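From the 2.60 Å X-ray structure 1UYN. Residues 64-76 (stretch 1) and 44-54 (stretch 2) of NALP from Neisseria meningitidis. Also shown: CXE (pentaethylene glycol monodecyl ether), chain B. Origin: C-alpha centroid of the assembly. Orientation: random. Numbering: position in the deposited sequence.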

# COMPACT_ATOMS: atom_id res chain seq x y z
N LYS A 64 15.23 -7.55 -1.26
CA LYS A 64 14.82 -7.14 0.06
C LYS A 64 14.27 -5.73 -0.06
O LYS A 64 14.98 -4.78 -0.42
CB LYS A 64 15.99 -7.21 1.06
CG LYS A 64 16.20 -8.60 1.67
CD LYS A 64 17.63 -8.86 2.19
CE LYS A 64 17.71 -10.17 3.01
NZ LYS A 64 19.05 -10.89 2.93
N MET A 65 12.99 -5.59 0.23
CA MET A 65 12.34 -4.29 0.29
C MET A 65 12.25 -3.79 1.73
O MET A 65 12.00 -4.54 2.66
CB MET A 65 10.94 -4.39 -0.30
CG MET A 65 10.11 -5.44 0.42
SD MET A 65 9.37 -6.60 -0.68
CE MET A 65 8.01 -5.29 -1.41
N ARG A 66 12.45 -2.50 1.89
CA ARG A 66 12.23 -1.80 3.14
C ARG A 66 11.53 -0.52 2.76
O ARG A 66 11.75 0.04 1.70
CB ARG A 66 13.55 -1.49 3.87
CG ARG A 66 14.11 -2.62 4.75
CD ARG A 66 15.56 -2.34 5.26
NE ARG A 66 16.00 -3.26 6.33
CZ ARG A 66 17.27 -3.34 6.81
NH1 ARG A 66 18.24 -2.55 6.31
NH2 ARG A 66 17.58 -4.21 7.78
N GLY A 67 10.67 -0.04 3.62
CA GLY A 67 9.89 1.11 3.23
C GLY A 67 9.31 1.83 4.40
O GLY A 67 8.90 1.24 5.35
N SER A 68 9.26 3.15 4.27
CA SER A 68 8.67 4.04 5.22
C SER A 68 7.77 5.06 4.53
O SER A 68 8.18 5.71 3.60
CB SER A 68 9.80 4.79 5.89
OG SER A 68 9.30 5.53 6.98
N THR A 69 6.58 5.27 5.05
CA THR A 69 5.63 6.20 4.46
C THR A 69 5.03 7.06 5.53
O THR A 69 4.43 6.52 6.44
CB THR A 69 4.50 5.42 3.80
OG1 THR A 69 5.04 4.46 2.88
CG2 THR A 69 3.62 6.35 2.93
N GLN A 70 5.19 8.38 5.44
CA GLN A 70 4.43 9.30 6.30
C GLN A 70 3.21 9.79 5.56
O GLN A 70 3.29 10.11 4.38
CB GLN A 70 5.24 10.50 6.75
CG GLN A 70 6.72 10.21 7.07
CD GLN A 70 6.92 9.06 8.01
OE1 GLN A 70 6.53 9.14 9.17
NE2 GLN A 70 7.54 7.99 7.52
N THR A 71 2.08 9.78 6.24
CA THR A 71 0.84 10.25 5.67
C THR A 71 0.17 11.20 6.63
O THR A 71 0.18 10.96 7.83
CB THR A 71 -0.11 9.06 5.38
OG1 THR A 71 -0.29 8.27 6.58
CG2 THR A 71 0.54 8.10 4.37
N VAL A 72 -0.40 12.25 6.08
CA VAL A 72 -1.36 13.07 6.79
C VAL A 72 -2.66 12.98 6.02
O VAL A 72 -2.65 12.87 4.80
CB VAL A 72 -0.89 14.49 6.92
CG1 VAL A 72 -1.97 15.36 7.51
CG2 VAL A 72 0.31 14.56 7.81
N GLY A 73 -3.79 13.01 6.73
CA GLY A 73 -5.08 12.70 6.13
C GLY A 73 -6.25 13.25 6.92
O GLY A 73 -6.15 13.50 8.08
N ILE A 74 -7.36 13.49 6.26
CA ILE A 74 -8.59 13.73 6.96
C ILE A 74 -9.62 12.75 6.55
O ILE A 74 -9.57 12.21 5.45
CB ILE A 74 -9.11 15.16 6.74
CG1 ILE A 74 -9.43 15.38 5.28
CG2 ILE A 74 -8.09 16.17 7.30
CD1 ILE A 74 -9.68 16.79 4.96
N ALA A 75 -10.56 12.50 7.47
CA ALA A 75 -11.78 11.78 7.16
C ALA A 75 -12.97 12.42 7.84
O ALA A 75 -12.83 12.99 8.88
CB ALA A 75 -11.65 10.33 7.58
N ALA A 76 -14.15 12.31 7.25
CA ALA A 76 -15.33 12.99 7.79
C ALA A 76 -16.63 12.49 7.17
O ALA A 76 -16.71 12.27 5.97
CB ALA A 76 -15.21 14.53 7.55
C1 CXE B . 9.40 10.10 4.33
C2 CXE B . 9.48 11.54 4.83
C3 CXE B . 8.23 12.35 4.54
C4 CXE B . 7.98 13.46 5.56
C5 CXE B . 6.80 14.35 5.17
C6 CXE B . 5.47 14.08 5.90
C7 CXE B . 4.28 13.84 4.95
C8 CXE B . 3.09 14.78 5.21
C9 CXE B . 2.28 15.23 3.98
C10 CXE B . 2.03 16.76 3.98
O11 CXE B . 0.71 17.17 3.60
C12 CXE B . -0.21 17.10 4.69
C13 CXE B . -1.64 17.47 4.28
O14 CXE B . -2.48 16.39 3.75
C15 CXE B . -3.90 16.64 3.97
C16 CXE B . -4.86 15.92 3.01
O17 CXE B . -5.54 16.81 2.12
C18 CXE B . -6.82 17.28 2.57
C19 CXE B . -7.48 18.14 1.50
O20 CXE B . -8.72 18.72 1.95
C21 CXE B . -9.55 19.18 0.86
C22 CXE B . -10.35 20.43 1.21
O23 CXE B . -11.70 20.08 1.49
C24 CXE B . -12.71 20.55 0.59
C25 CXE B . -14.12 20.12 1.03
O26 CXE B . -14.58 19.01 0.26
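Stretch 2 44-54: RVIAQTQQDGG

Neighbouring antiparallel strands illustrate a general principle: backbone hydrogen bonds tie alternate pairs of residues together, and side chains pack or bond on the faces of the sheet. In NALP, residues 44-54 form an extended strand lying beside strand 64-76, with N-to-C directions 158° apart and axes approaching to 4.5 Å. The pairing runs from Arg44 opposite Ala75 to Gly54 opposite Met65, so that each step forward along stretch 2 is a step back along stretch 1.

Gly54, Ile46 and Arg44 cover the most surface within stretch 2. Gly54 does so without a side chain. Its CA lies 5.4 Å from Met65 CA, Gly54 N donates to Met65 O at 3.1 Å, and Met65 N returns a bond to Gly54 O at 3.2 Å. An ideal CB on this glycine would stand 3.8 Å from Met65 SD, so the methionine side chain lies over the bare backbone.

Ile46 faces Gly73. Ile46 N donates to Gly73 O at 2.7 Å, whereas the return bond from Gly73 N to Ile46 O, 2.8 Å long, is weak because its angle is only 128°. With chi1 in m, the isoleucine extends along the neighbouring strand, and Ile46 CD1 comes to 4.2 Å from Ala75 CB. Arg44 pairs with Ala75 through its backbone: Arg44 N to Ala75 O is 2.8 Å and Ala75 N to Arg44 O is 3.0 Å, while the end of its side chain leads away.

Between these anchors, the same two-bond pattern joins Gln48 with Thr71, Gln50 with Thr69, and Asp52 with Gly67. The intervening pairs lack such backbone bonds, and side chains link two of them: Thr49 OG1 donates to Gln70 OE1 at 2.6 Å, and Ser68 OG to Gln51 OE1 at 2.9 Å. Further along that face, Ile74 CG2 packs 4.1 Å from Val45 CB.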

# COMPACT_ATOMS: atom_id res chain seq x y z
N ARG A 44 -12.08 13.81 11.50
CA ARG A 44 -10.79 13.44 12.02
C ARG A 44 -9.66 13.99 11.14
O ARG A 44 -9.77 14.01 9.89
CB ARG A 44 -10.65 11.92 12.07
CG ARG A 44 -11.83 11.15 12.61
CD ARG A 44 -11.46 9.73 13.21
NE ARG A 44 -11.93 9.62 14.61
CZ ARG A 44 -12.32 8.50 15.23
NH1 ARG A 44 -12.30 7.29 14.63
NH2 ARG A 44 -12.74 8.58 16.49
N VAL A 45 -8.56 14.38 11.78
CA VAL A 45 -7.30 14.61 11.09
C VAL A 45 -6.28 13.57 11.60
O VAL A 45 -6.18 13.34 12.79
CB VAL A 45 -6.81 16.05 11.20
CG1 VAL A 45 -6.72 16.47 12.63
CG2 VAL A 45 -5.46 16.18 10.59
N ILE A 46 -5.53 12.95 10.70
CA ILE A 46 -4.75 11.74 11.00
C ILE A 46 -3.32 11.81 10.47
O ILE A 46 -3.11 12.06 9.30
CB ILE A 46 -5.46 10.51 10.41
CG1 ILE A 46 -7.00 10.59 10.59
CG2 ILE A 46 -4.95 9.24 11.09
CD1 ILE A 46 -7.75 10.42 9.23
N ALA A 47 -2.34 11.59 11.34
CA ALA A 47 -0.93 11.49 10.94
C ALA A 47 -0.41 10.09 11.26
O ALA A 47 -0.59 9.61 12.37
CB ALA A 47 -0.10 12.52 11.69
N GLN A 48 0.27 9.47 10.30
CA GLN A 48 0.61 8.04 10.34
C GLN A 48 2.02 7.80 9.77
O GLN A 48 2.43 8.43 8.80
CB GLN A 48 -0.39 7.23 9.50
CG GLN A 48 -1.25 6.25 10.23
CD GLN A 48 -2.61 6.00 9.58
OE1 GLN A 48 -2.74 5.17 8.69
NE2 GLN A 48 -3.63 6.71 10.03
N THR A 49 2.73 6.86 10.40
CA THR A 49 3.87 6.18 9.79
C THR A 49 3.62 4.69 9.52
O THR A 49 3.35 3.93 10.45
CB THR A 49 5.06 6.30 10.70
OG1 THR A 49 5.32 7.69 10.91
CG2 THR A 49 6.34 5.79 10.01
N GLN A 50 3.74 4.27 8.27
CA GLN A 50 3.69 2.85 7.94
C GLN A 50 5.11 2.40 7.59
O GLN A 50 5.69 2.98 6.72
CB GLN A 50 2.72 2.62 6.78
CG GLN A 50 2.83 1.28 6.06
CD GLN A 50 1.97 1.21 4.77
OE1 GLN A 50 2.49 0.94 3.67
NE2 GLN A 50 0.66 1.45 4.91
N GLN A 51 5.67 1.43 8.31
CA GLN A 51 6.93 0.74 7.93
C GLN A 51 6.67 -0.64 7.27
O GLN A 51 5.79 -1.36 7.67
CB GLN A 51 7.88 0.55 9.12
CG GLN A 51 8.19 1.81 9.95
CD GLN A 51 8.91 2.92 9.14
OE1 GLN A 51 8.84 4.10 9.51
NE2 GLN A 51 9.62 2.54 8.09
N ASP A 52 7.48 -0.98 6.28
CA ASP A 52 7.35 -2.19 5.46
C ASP A 52 8.68 -2.90 5.41
O ASP A 52 9.71 -2.24 5.41
CB ASP A 52 6.94 -1.82 4.04
CG ASP A 52 5.47 -1.65 3.89
OD1 ASP A 52 4.75 -2.66 4.08
OD2 ASP A 52 4.92 -0.55 3.59
N GLY A 53 8.67 -4.22 5.33
CA GLY A 53 9.91 -4.97 5.39
C GLY A 53 9.74 -6.41 5.00
O GLY A 53 9.20 -7.19 5.74
N GLY A 54 10.21 -6.78 3.82
CA GLY A 54 10.13 -8.15 3.39
C GLY A 54 11.25 -8.62 2.49
O GLY A 54 12.22 -7.90 2.24
O HOH W 1 5.76 2.12 3.90